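Pyridine synthase TbtD (Thermobispora bispora, PDB 5WA4) probably catalyses the [4+2] aza-cycloaddition that forms the pyridine core of the thiopeptide antibiotic thiomuracin, and binds the N-terminal leader region of its peptide substrate. Local coordinates at residues Glu131-Val135 and Arg136-Leu140; Trp117-Asn121 and Thr122-Glu126; Val206-Arg209 and Glu210-Arg213; Pro165-Ala168 and Phe169-Val173; Val60-Thr63 and Arg64-Glu68. All coordinates share one frame; numbering follows the deposited sequence.

Contact 1 of 5, residues Glu131-Val135 and Arg136-Leu140; sequences EPLTV and RDVLL
T134 and D137 close the first turn of helix 135-159, so this is a local helix-capping contact at the surface, where the chain leaving strand 123-128 enters the helical part of the protein. T134 holds the N-cap position. Its chi1 of 63° sets OG1 between its own backbone N and carbonyl carbon, facing the amides that open the helix. There the hydroxyl works in both directions: OG1 of T134 accepts from the backbone N of D137 at 3.2 Å, an almost straight bond with an N-H...O angle of 166°, and it donates to OD2 of D137 at 2.8 Å. The donor comes from well above the plane of the carboxylate. The first is the usual capping bond, from the amide of the third helical residue to the side chain of the N-cap. In a classical capping box the acid three residues on would answer to the backbone N of the cap, whereas here the acid is met by the cap hydroxyl instead, which ties both side chains to one helix end.

Flanking the cap, L133 and V138 form a hydrophobic staple between the residue before the N-cap and the fourth residue of the helix. CB of L133 lies 4.0 Å from CG2 of V138, and the two side chains cross at about a right angle. Regular helix bonding then takes over, with the backbone N of L139 donating to O of V135 at 3.1 Å.

Beyond the cap, V135 and L139 pack on helix 244-265, and L139 and L140 reach helix 307-328.

Contact 2 of 5, residues Trp117-Asn121 and Thr122-Glu126; sequences WSPDN and TIHAE
With chi1 at 56°, T122 swings OG1 back over the turn toward P119, while chi1 of -52° on H124 places CG beside its own backbone N and turns the imidazole to the same hydroxyl. Two bonds meet there. OG1 of T122 donates to O of P119 at 2.7 Å, arriving 40° out of the carbonyl plane. NE2 of H124 donates to OG1 of T122, also at 2.7 Å, although the hydroxyl is tilted well out of the imidazole plane.

The methyl branch of T122 also touches P119, CG2 to CB at 3.6 Å. The carbonyl and hydroxyl thus bridge the first and last residues of a type II beta turn, P119 to T122, in which N121 takes the positive phi expected at the third position. The turn leads straight into edge strand 123-128. Side chains in and beside the turn bond elsewhere: D120 and N121 to S88, and S118 OG to D16 on strand 9-16.

Chemically, the hydroxyl of T122 is used twice: it accepts from the imidazole N-H and donates to the turn carbonyl, which is consistent with NE2 carrying a proton and would restrain rotation of the ring.

Contact 3 of 5, residues Val206-Arg209 and Glu210-Arg213; sequences VRLR and ELWR
L208 and W212, one turn apart on helix 205-218, make up the tight side of this local contact. CG of L208 sits over the face of the five-membered ring of W212, 4.2 Å from its centroid and 26° off the normal, a CH-pi contact. CD2 of L208 extends it along the indole to CZ2 of W212 at 3.6 Å. With chi1 near -175°, L208 puts CG anti to the backbone N, where it meets the indole.

A second pair lies round the helix at R209 and R213, whose side chains run alongside one another. CD of R209 rests over the centre of the R213 guanidinium, and the two guanidinium planes are 42° apart. Carboxylates gather them: R209 forms salt bridges with E196 of its own chain and with E196 of the second subunit, to which R213 adds a long, weak ion pair. V206 and E210 lie beside each other toward that subunit, E210 making a long, weak ion pair with its R192.

The loose side is the exposed R207. The side chains of R207 and L211 barely meet, CG to CD1 at 4.5 Å, though N of L211 makes a weak backbone bond to O of R207.

Helices 184-201 and 332-352 cover the indole through L199 and L337, the second subunit meets the arginine side, and L211 and W212 pack on an apolar side chain of the bound peptide.

Contact 4 of 5, residues Pro165-Ala168 and Phe169-Val173; sequences PTIA and FDLVV
I167 and L171 run alongside each other, with CG2 of I167 4.1 Å from CD1 of L171. It is a modest apolar touch, and the first shell is otherwise largely backbone: N of L171 donates to O of I167 at 3.0 Å, and F169 bonds to P165 and V172 to A168 in the same way. The I167 bond is almost straight at 173°. The D170 bond to T166 is also nearly straight, but its donor N lies 38° out of the carbonyl plane. Next to these bonds, chi1 near 180° throws the ring of F169 anti to its backbone N, and CG2 of V173 settles over the middle of one face of that ring, 3.7 Å above it.

Each of these bonds spans four residues, the regular alpha-helical pattern, and together they form two turns of helix 164-178, which is buried in the helical part of the chain. Polar ends are held from outside the turns. OD1 of D170 makes a salt bridge with R226 on helix 220-235, so R226 bridges to the acid and also packs on T166, one turn earlier. T166 OG1 is bonded to S163 OG and makes a weak hydrogen bond to the backbone of the bound peptide. Farther out, A168 and V172 pack against helix 307-328, while F169 and V173 meet A342 on helix 332-352; P165 and F169 also touch apolar side chains of the peptide.

Contact 5 of 5, residues Val60-Thr63 and Arg64-Glu68; sequences VSTT and REALE
T63 and A66 define this N-cap, between strand 55-62 and helix 64-85. Two acceptors of T63 serve the first amides of the helix. Its hydroxyl oxygen OG1, placed between backbone N and carbonyl carbon by a chi1 of 48°, receives the N-H of A66 at 3.3 Å, a weak bond of 150°. Its carbonyl oxygen O takes the N-H of L67 at 3.1 Å, again weak, because the angle falls to 134°. Within the helix, N of E68 is already paired with O of R64 at 3.2 Å.

Beside the cap the touch is apolar: CB of T62 meets CB of A66 at 3.8 Å, so the methyl of A66 fits against T62. Acceptors on the strand side look elsewhere. The carbonyl oxygen of T62 is bonded by the indole N-H of W11, a residue that also packs on R64 and L67, and S61 OG makes a weak hydrogen bond to the carbonyl of M43.

The third helical residue, A66, offers the cap hydroxyl only its backbone N-H; the capping chemistry rests on two rather loose bonds to backbone amides, and W11 adds its own tie between strand and helix.

How the contacts relate
Contacts 2 and 5 reach the same antiparallel sheet; their centres are 20 Å apart and their nearest atoms about 7 Å. Contact 1 continues the chain from strand 123-128 into helix 135-159, its nearest atoms about 8 Å from contact 5, and it repeats the threonine N-cap of contact 5 with an acid added. Contacts 3 and 4 lie in the helical part, with centres 20 Å apart and nearest atoms about 11 Å. Both touch the bound leader peptide, and contact 3 also faces the second subunit. The sheet end is remote from them: the centres of contacts 3 and 5 are 51 Å apart, so contact 5 lies far from the peptide-touching contact 3.

Contact 1 of 5, residues Glu131-Val135 and Arg136-Leu140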
# COMPACT_ATOMS: atom_id res chain seq x y z
N GLU E 131 1.21 33.00 -22.31
CA GLU E 131 1.69 33.08 -23.69
C GLU E 131 1.21 31.87 -24.54
O GLU E 131 0.34 32.06 -25.40
CB GLU E 131 3.23 33.24 -23.72
CG GLU E 131 3.80 34.53 -23.09
CD GLU E 131 3.29 35.81 -23.76
OE1 GLU E 131 3.17 35.83 -25.00
OE2 GLU E 131 3.01 36.79 -23.03
N PRO E 132 1.73 30.63 -24.32
CA PRO E 132 1.02 29.59 -25.07
C PRO E 132 0.17 28.66 -24.19
O PRO E 132 0.58 28.30 -23.08
CB PRO E 132 2.15 28.82 -25.74
CG PRO E 132 3.23 28.83 -24.69
CD PRO E 132 3.02 30.09 -23.83
N LEU E 133 -1.00 28.29 -24.70
CA LEU E 133 -1.93 27.39 -24.01
C LEU E 133 -1.62 25.95 -24.43
O LEU E 133 -1.14 25.74 -25.54
CB LEU E 133 -3.38 27.75 -24.36
CG LEU E 133 -4.08 29.00 -23.82
CD1 LEU E 133 -3.26 30.27 -24.00
CD2 LEU E 133 -5.44 29.16 -24.50
N THR E 134 -1.90 24.97 -23.57
CA THR E 134 -1.71 23.56 -23.95
C THR E 134 -2.68 23.18 -25.05
O THR E 134 -3.51 23.98 -25.46
CB THR E 134 -1.89 22.59 -22.76
OG1 THR E 134 -3.23 22.67 -22.27
CG2 THR E 134 -0.91 22.92 -21.64
N VAL E 135 -2.59 21.95 -25.55
CA VAL E 135 -3.49 21.53 -26.63
C VAL E 135 -4.90 21.40 -26.04
O VAL E 135 -5.89 21.82 -26.63
CB VAL E 135 -3.01 20.21 -27.28
CG1 VAL E 135 -3.94 19.77 -28.40
CG2 VAL E 135 -1.59 20.39 -27.84
N ARG E 136 -4.93 20.84 -24.84
CA ARG E 136 -6.10 20.77 -23.98
C ARG E 136 -6.87 22.06 -23.79
O ARG E 136 -8.06 22.10 -24.07
CB ARG E 136 -5.66 20.29 -22.62
CG ARG E 136 -6.66 20.54 -21.51
CD ARG E 136 -6.55 19.42 -20.53
NE ARG E 136 -6.68 18.16 -21.23
CZ ARG E 136 -5.66 17.35 -21.51
NH1 ARG E 136 -4.41 17.66 -21.09
NH2 ARG E 136 -5.89 16.23 -22.19
N ASP E 137 -6.20 23.08 -23.28
CA ASP E 137 -6.86 24.34 -22.95
C ASP E 137 -7.47 24.97 -24.19
O ASP E 137 -8.47 25.68 -24.12
CB ASP E 137 -5.85 25.30 -22.29
CG ASP E 137 -5.31 24.77 -20.97
OD1 ASP E 137 -6.13 24.26 -20.17
OD2 ASP E 137 -4.08 24.85 -20.74
N VAL E 138 -6.84 24.69 -25.33
CA VAL E 138 -7.27 25.25 -26.60
C VAL E 138 -8.56 24.54 -27.03
O VAL E 138 -9.52 25.18 -27.47
CB VAL E 138 -6.12 25.13 -27.67
CG1 VAL E 138 -6.65 24.94 -29.08
CG2 VAL E 138 -5.21 26.35 -27.60
N LEU E 139 -8.59 23.23 -26.86
CA LEU E 139 -9.78 22.45 -27.16
C LEU E 139 -10.95 22.83 -26.22
O LEU E 139 -12.10 22.96 -26.64
CB LEU E 139 -9.47 20.97 -27.03
CG LEU E 139 -10.55 20.03 -27.54
CD1 LEU E 139 -10.70 20.27 -29.02
CD2 LEU E 139 -10.25 18.55 -27.22
N LEU E 140 -10.63 23.02 -24.94
CA LEU E 140 -11.61 23.37 -23.92
C LEU E 140 -12.28 24.70 -24.23
O LEU E 140 -13.51 24.80 -24.26
CB LEU E 140 -10.94 23.42 -22.54
CG LEU E 140 -11.78 22.95 -21.36
CD1 LEU E 140 -12.24 21.52 -21.59
CD2 LEU E 140 -10.95 23.04 -20.09

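Contact 2 of 5, residues Trp117-Asn121 and Thr122-Glu126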
# COMPACT_ATOMS: atom_id res chain seq x y z
N TRP E 117 -11.54 38.80 -0.01
CA TRP E 117 -12.34 38.78 -1.24
C TRP E 117 -12.19 40.06 -2.06
O TRP E 117 -11.91 41.14 -1.54
CB TRP E 117 -13.83 38.54 -0.94
CG TRP E 117 -14.15 37.12 -0.55
CD1 TRP E 117 -13.26 36.16 -0.17
CD2 TRP E 117 -15.45 36.49 -0.50
NE1 TRP E 117 -13.91 34.98 0.10
CE2 TRP E 117 -15.25 35.16 -0.09
CE3 TRP E 117 -16.75 36.93 -0.77
CZ2 TRP E 117 -16.31 34.26 0.06
CZ3 TRP E 117 -17.81 36.03 -0.62
CH2 TRP E 117 -17.58 34.71 -0.21
N SER E 118 -12.35 39.91 -3.37
CA SER E 118 -12.53 41.03 -4.28
C SER E 118 -13.84 41.73 -3.89
O SER E 118 -14.77 41.09 -3.39
CB SER E 118 -12.57 40.53 -5.72
OG SER E 118 -13.23 41.43 -6.59
N PRO E 119 -13.90 43.06 -4.10
CA PRO E 119 -15.10 43.86 -3.84
C PRO E 119 -16.31 43.36 -4.61
O PRO E 119 -16.18 43.04 -5.79
CB PRO E 119 -14.70 45.25 -4.33
CG PRO E 119 -13.21 45.27 -4.14
CD PRO E 119 -12.76 43.90 -4.50
N ASP E 120 -17.47 43.30 -3.95
CA ASP E 120 -18.66 42.74 -4.59
C ASP E 120 -19.16 43.72 -5.64
O ASP E 120 -18.90 44.92 -5.56
CB ASP E 120 -19.74 42.43 -3.54
CG ASP E 120 -20.86 41.54 -4.08
OD1 ASP E 120 -20.71 40.92 -5.16
OD2 ASP E 120 -21.90 41.44 -3.39
N ASN E 121 -19.82 43.19 -6.66
CA ASN E 121 -20.41 44.00 -7.73
C ASN E 121 -19.43 44.85 -8.55
O ASN E 121 -19.88 45.71 -9.30
CB ASN E 121 -21.49 44.92 -7.15
CG ASN E 121 -22.56 44.16 -6.42
OD1 ASN E 121 -23.40 43.51 -7.03
ND2 ASN E 121 -22.54 44.24 -5.09
N THR E 122 -18.13 44.63 -8.40
CA THR E 122 -17.14 45.32 -9.24
C THR E 122 -16.72 44.51 -10.48
O THR E 122 -16.93 43.30 -10.55
CB THR E 122 -15.85 45.66 -8.46
OG1 THR E 122 -15.31 44.46 -7.89
CG2 THR E 122 -16.14 46.65 -7.37
N ILE E 123 -16.12 45.20 -11.45
CA ILE E 123 -15.58 44.60 -12.67
C ILE E 123 -14.10 44.89 -12.77
O ILE E 123 -13.69 46.04 -12.79
CB ILE E 123 -16.27 45.13 -13.94
CG1 ILE E 123 -17.66 44.51 -14.09
CG2 ILE E 123 -15.43 44.83 -15.17
CD1 ILE E 123 -18.44 45.03 -15.28
N HIS E 124 -13.29 43.84 -12.84
CA HIS E 124 -11.85 44.02 -12.98
C HIS E 124 -11.37 43.38 -14.28
O HIS E 124 -11.74 42.25 -14.61
CB HIS E 124 -11.11 43.41 -11.79
CG HIS E 124 -11.62 43.87 -10.46
ND1 HIS E 124 -11.06 44.93 -9.78
CD2 HIS E 124 -12.64 43.42 -9.69
CE1 HIS E 124 -11.71 45.11 -8.64
NE2 HIS E 124 -12.67 44.21 -8.56
N ALA E 125 -10.59 44.14 -15.04
CA ALA E 125 -9.94 43.62 -16.23
C ALA E 125 -8.64 42.96 -15.77
O ALA E 125 -7.85 43.59 -15.06
CB ALA E 125 -9.68 44.72 -17.24
N GLU E 126 -8.44 41.70 -16.15
CA GLU E 126 -7.36 40.89 -15.58
C GLU E 126 -6.21 40.65 -16.56
O GLU E 126 -5.19 40.05 -16.21
CB GLU E 126 -7.90 39.54 -15.05
CG GLU E 126 -8.63 39.63 -13.68
CD GLU E 126 -9.00 38.26 -13.09
OE1 GLU E 126 -9.06 37.27 -13.85
OE2 GLU E 126 -9.21 38.18 -11.87

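Contact 3 of 5, residues Val206-Arg209 and Glu210-Arg213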
# COMPACT_ATOMS: atom_id res chain seq x y z
N VAL E 206 -23.31 3.94 1.31
CA VAL E 206 -24.32 2.89 1.26
C VAL E 206 -25.69 3.36 1.76
O VAL E 206 -26.71 2.77 1.41
CB VAL E 206 -23.88 1.65 2.08
CG1 VAL E 206 -24.84 0.48 1.88
CG2 VAL E 206 -22.48 1.24 1.67
N ARG E 207 -25.75 4.41 2.56
CA ARG E 207 -27.06 4.88 2.96
C ARG E 207 -27.63 5.86 1.92
O ARG E 207 -28.84 5.94 1.72
CB ARG E 207 -27.04 5.53 4.35
CG ARG E 207 -28.23 6.45 4.63
CD ARG E 207 -28.71 6.34 6.07
NE ARG E 207 -27.62 6.10 7.02
CZ ARG E 207 -27.38 4.93 7.61
NH1 ARG E 207 -28.16 3.87 7.37
NH2 ARG E 207 -26.36 4.81 8.45
N LEU E 208 -26.76 6.59 1.24
CA LEU E 208 -27.24 7.54 0.25
C LEU E 208 -27.56 6.79 -1.05
O LEU E 208 -28.38 7.26 -1.85
CB LEU E 208 -26.23 8.65 0.02
CG LEU E 208 -26.66 9.78 -0.91
CD1 LEU E 208 -27.75 10.61 -0.26
CD2 LEU E 208 -25.46 10.65 -1.26
N ARG E 209 -26.93 5.63 -1.25
CA ARG E 209 -27.22 4.83 -2.43
C ARG E 209 -28.66 4.41 -2.40
O ARG E 209 -29.41 4.66 -3.34
CB ARG E 209 -26.33 3.60 -2.55
CG ARG E 209 -25.89 3.38 -3.99
CD ARG E 209 -25.49 1.95 -4.30
NE ARG E 209 -24.52 1.39 -3.37
CZ ARG E 209 -23.23 1.68 -3.39
NH1 ARG E 209 -22.76 2.54 -4.28
NH2 ARG E 209 -22.40 1.12 -2.51
N GLU E 210 -29.09 3.79 -1.31
CA GLU E 210 -30.44 3.23 -1.34
C GLU E 210 -31.45 4.33 -1.25
O GLU E 210 -32.58 4.14 -1.66
CB GLU E 210 -30.65 2.24 -0.23
CG GLU E 210 -30.01 0.95 -0.61
CD GLU E 210 -29.18 0.44 0.52
OE1 GLU E 210 -29.64 0.55 1.67
OE2 GLU E 210 -28.00 0.10 0.23
N LEU E 211 -31.05 5.49 -0.73
CA LEU E 211 -31.93 6.64 -0.81
C LEU E 211 -32.19 6.95 -2.29
O LEU E 211 -33.32 7.28 -2.68
CB LEU E 211 -31.32 7.84 -0.09
CG LEU E 211 -31.61 7.98 1.41
CD1 LEU E 211 -30.72 9.08 2.00
CD2 LEU E 211 -33.11 8.25 1.66
N TRP E 212 -31.14 6.81 -3.10
CA TRP E 212 -31.22 7.02 -4.55
C TRP E 212 -31.90 5.84 -5.24
O TRP E 212 -32.85 6.04 -5.99
CB TRP E 212 -29.82 7.27 -5.13
CG TRP E 212 -29.27 8.64 -4.76
CD1 TRP E 212 -29.94 9.63 -4.11
CD2 TRP E 212 -27.94 9.14 -5.00
NE1 TRP E 212 -29.12 10.72 -3.94
CE2 TRP E 212 -27.89 10.45 -4.47
CE3 TRP E 212 -26.80 8.62 -5.62
CZ2 TRP E 212 -26.75 11.24 -4.54
CZ3 TRP E 212 -25.65 9.41 -5.69
CH2 TRP E 212 -25.64 10.71 -5.15
N ARG E 213 -31.44 4.61 -4.99
CA ARG E 213 -32.09 3.41 -5.56
C ARG E 213 -33.58 3.34 -5.19
O ARG E 213 -34.37 2.79 -5.95
CB ARG E 213 -31.37 2.11 -5.13
CG ARG E 213 -29.84 2.19 -5.15
CD ARG E 213 -29.13 1.03 -5.83
NE ARG E 213 -28.46 0.06 -4.95
CZ ARG E 213 -27.31 -0.56 -5.28
NH1 ARG E 213 -26.71 -0.29 -6.43
NH2 ARG E 213 -26.75 -1.44 -4.45

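Contact 4 of 5, residues Pro165-Ala168 and Phe169-Val173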
# COMPACT_ATOMS: atom_id res chain seq x y z
N PRO E 165 -31.85 19.78 -12.91
CA PRO E 165 -31.46 18.37 -12.98
C PRO E 165 -31.99 17.64 -14.20
O PRO E 165 -31.35 16.70 -14.65
CB PRO E 165 -32.05 17.78 -11.70
CG PRO E 165 -31.94 18.89 -10.75
CD PRO E 165 -32.27 20.13 -11.55
N THR E 166 -33.14 18.05 -14.71
CA THR E 166 -33.78 17.36 -15.83
C THR E 166 -33.08 17.72 -17.13
O THR E 166 -33.02 16.92 -18.05
CB THR E 166 -35.30 17.69 -15.94
OG1 THR E 166 -35.90 17.59 -14.65
CG2 THR E 166 -36.02 16.72 -16.91
N ILE E 167 -32.55 18.93 -17.20
CA ILE E 167 -31.71 19.27 -18.32
C ILE E 167 -30.45 18.39 -18.28
O ILE E 167 -30.10 17.73 -19.26
CB ILE E 167 -31.35 20.75 -18.33
CG1 ILE E 167 -32.63 21.58 -18.52
CG2 ILE E 167 -30.29 21.02 -19.41
CD1 ILE E 167 -32.43 23.11 -18.47
N ALA E 168 -29.81 18.36 -17.11
CA ALA E 168 -28.62 17.54 -16.92
C ALA E 168 -28.90 16.07 -17.22
O ALA E 168 -28.06 15.39 -17.81
CB ALA E 168 -28.09 17.68 -15.54
N PHE E 169 -30.07 15.57 -16.84
CA PHE E 169 -30.36 14.17 -17.13
C PHE E 169 -30.31 13.95 -18.64
O PHE E 169 -29.63 13.03 -19.11
CB PHE E 169 -31.71 13.76 -16.56
CG PHE E 169 -32.07 12.31 -16.80
CD1 PHE E 169 -32.80 11.94 -17.92
CD2 PHE E 169 -31.70 11.33 -15.90
CE1 PHE E 169 -33.14 10.61 -18.14
CE2 PHE E 169 -32.04 9.99 -16.12
CZ PHE E 169 -32.77 9.64 -17.23
N ASP E 170 -31.01 14.80 -19.39
CA ASP E 170 -31.07 14.68 -20.85
C ASP E 170 -29.65 14.72 -21.47
O ASP E 170 -29.27 13.80 -22.19
CB ASP E 170 -31.95 15.79 -21.46
CG ASP E 170 -33.44 15.69 -21.09
OD1 ASP E 170 -33.93 14.61 -20.71
OD2 ASP E 170 -34.15 16.72 -21.21
N LEU E 171 -28.89 15.78 -21.18
CA LEU E 171 -27.55 15.93 -21.75
C LEU E 171 -26.65 14.74 -21.44
O LEU E 171 -26.05 14.15 -22.34
CB LEU E 171 -26.89 17.21 -21.25
CG LEU E 171 -27.62 18.47 -21.72
CD1 LEU E 171 -26.88 19.75 -21.32
CD2 LEU E 171 -27.89 18.39 -23.22
N VAL E 172 -26.56 14.39 -20.16
CA VAL E 172 -25.72 13.27 -19.74
C VAL E 172 -26.08 11.98 -20.47
O VAL E 172 -25.22 11.31 -21.01
CB VAL E 172 -25.81 13.08 -18.21
CG1 VAL E 172 -25.67 11.63 -17.81
CG2 VAL E 172 -24.78 13.95 -17.51
N VAL E 173 -27.36 11.64 -20.51
CA VAL E 173 -27.82 10.44 -21.20
C VAL E 173 -27.51 10.49 -22.71
O VAL E 173 -27.11 9.49 -23.29
CB VAL E 173 -29.35 10.23 -21.02
CG1 VAL E 173 -29.85 9.03 -21.82
CG2 VAL E 173 -29.70 10.04 -19.56

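Contact 5 of 5, residues Val60-Thr63 and Arg64-Glu68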
# COMPACT_ATOMS: atom_id res chain seq x y z
N VAL E 60 -12.54 36.66 -23.69
CA VAL E 60 -12.78 37.02 -25.09
C VAL E 60 -11.46 37.06 -25.88
O VAL E 60 -10.43 37.50 -25.36
CB VAL E 60 -13.48 38.38 -25.22
CG1 VAL E 60 -14.02 38.57 -26.64
CG2 VAL E 60 -14.63 38.49 -24.23
N SER E 61 -11.48 36.57 -27.12
CA SER E 61 -10.23 36.57 -27.88
C SER E 61 -10.27 37.48 -29.09
O SER E 61 -10.92 37.17 -30.10
CB SER E 61 -9.84 35.15 -28.31
OG SER E 61 -10.83 34.55 -29.10
N THR E 62 -9.59 38.62 -28.96
CA THR E 62 -9.31 39.53 -30.07
C THR E 62 -7.99 40.23 -29.81
O THR E 62 -7.24 39.84 -28.93
CB THR E 62 -10.42 40.59 -30.27
OG1 THR E 62 -11.04 40.87 -29.01
CG2 THR E 62 -11.46 40.14 -31.29
N THR E 63 -7.71 41.27 -30.59
CA THR E 63 -6.53 42.11 -30.41
C THR E 63 -6.73 43.15 -29.33
O THR E 63 -7.83 43.28 -28.80
CB THR E 63 -6.18 42.84 -31.70
OG1 THR E 63 -7.36 43.45 -32.23
CG2 THR E 63 -5.60 41.87 -32.71
N ARG E 64 -5.69 43.90 -29.01
CA ARG E 64 -5.83 44.94 -28.00
C ARG E 64 -6.61 46.10 -28.61
O ARG E 64 -7.28 46.86 -27.90
CB ARG E 64 -4.46 45.41 -27.47
CG ARG E 64 -4.44 46.82 -26.87
CD ARG E 64 -3.07 47.18 -26.33
NE ARG E 64 -2.41 48.18 -27.17
CZ ARG E 64 -1.21 48.71 -26.93
NH1 ARG E 64 -0.50 48.32 -25.87
NH2 ARG E 64 -0.71 49.61 -27.76
N GLU E 65 -6.57 46.23 -29.93
CA GLU E 65 -7.21 47.36 -30.58
C GLU E 65 -8.70 47.14 -30.79
O GLU E 65 -9.46 48.10 -30.93
CB GLU E 65 -6.52 47.68 -31.91
CG GLU E 65 -5.00 47.66 -31.86
CD GLU E 65 -4.39 48.98 -32.32
OE1 GLU E 65 -4.81 50.05 -31.83
OE2 GLU E 65 -3.49 48.95 -33.19
N ALA E 66 -9.12 45.88 -30.83
CA ALA E 66 -10.54 45.58 -30.74
C ALA E 66 -10.98 45.71 -29.28
O ALA E 66 -12.13 46.03 -28.99
CB ALA E 66 -10.85 44.20 -31.29
N LEU E 67 -10.03 45.47 -28.37
CA LEU E 67 -10.29 45.52 -26.94
C LEU E 67 -10.85 46.87 -26.53
O LEU E 67 -11.99 46.96 -26.08
CB LEU E 67 -9.02 45.20 -26.14
CG LEU E 67 -9.19 44.80 -24.67
CD1 LEU E 67 -9.49 43.31 -24.54
CD2 LEU E 67 -7.97 45.20 -23.83
N GLU E 68 -10.06 47.93 -26.71
CA GLU E 68 -10.46 49.26 -26.26
C GLU E 68 -11.56 49.87 -27.12
O GLU E 68 -12.26 50.79 -26.68
CB GLU E 68 -9.24 50.19 -26.23
CG GLU E 68 -7.97 49.51 -25.75
CD GLU E 68 -8.04 49.01 -24.32
OE1 GLU E 68 -7.12 48.28 -23.90
OE2 GLU E 68 -9.02 49.36 -23.61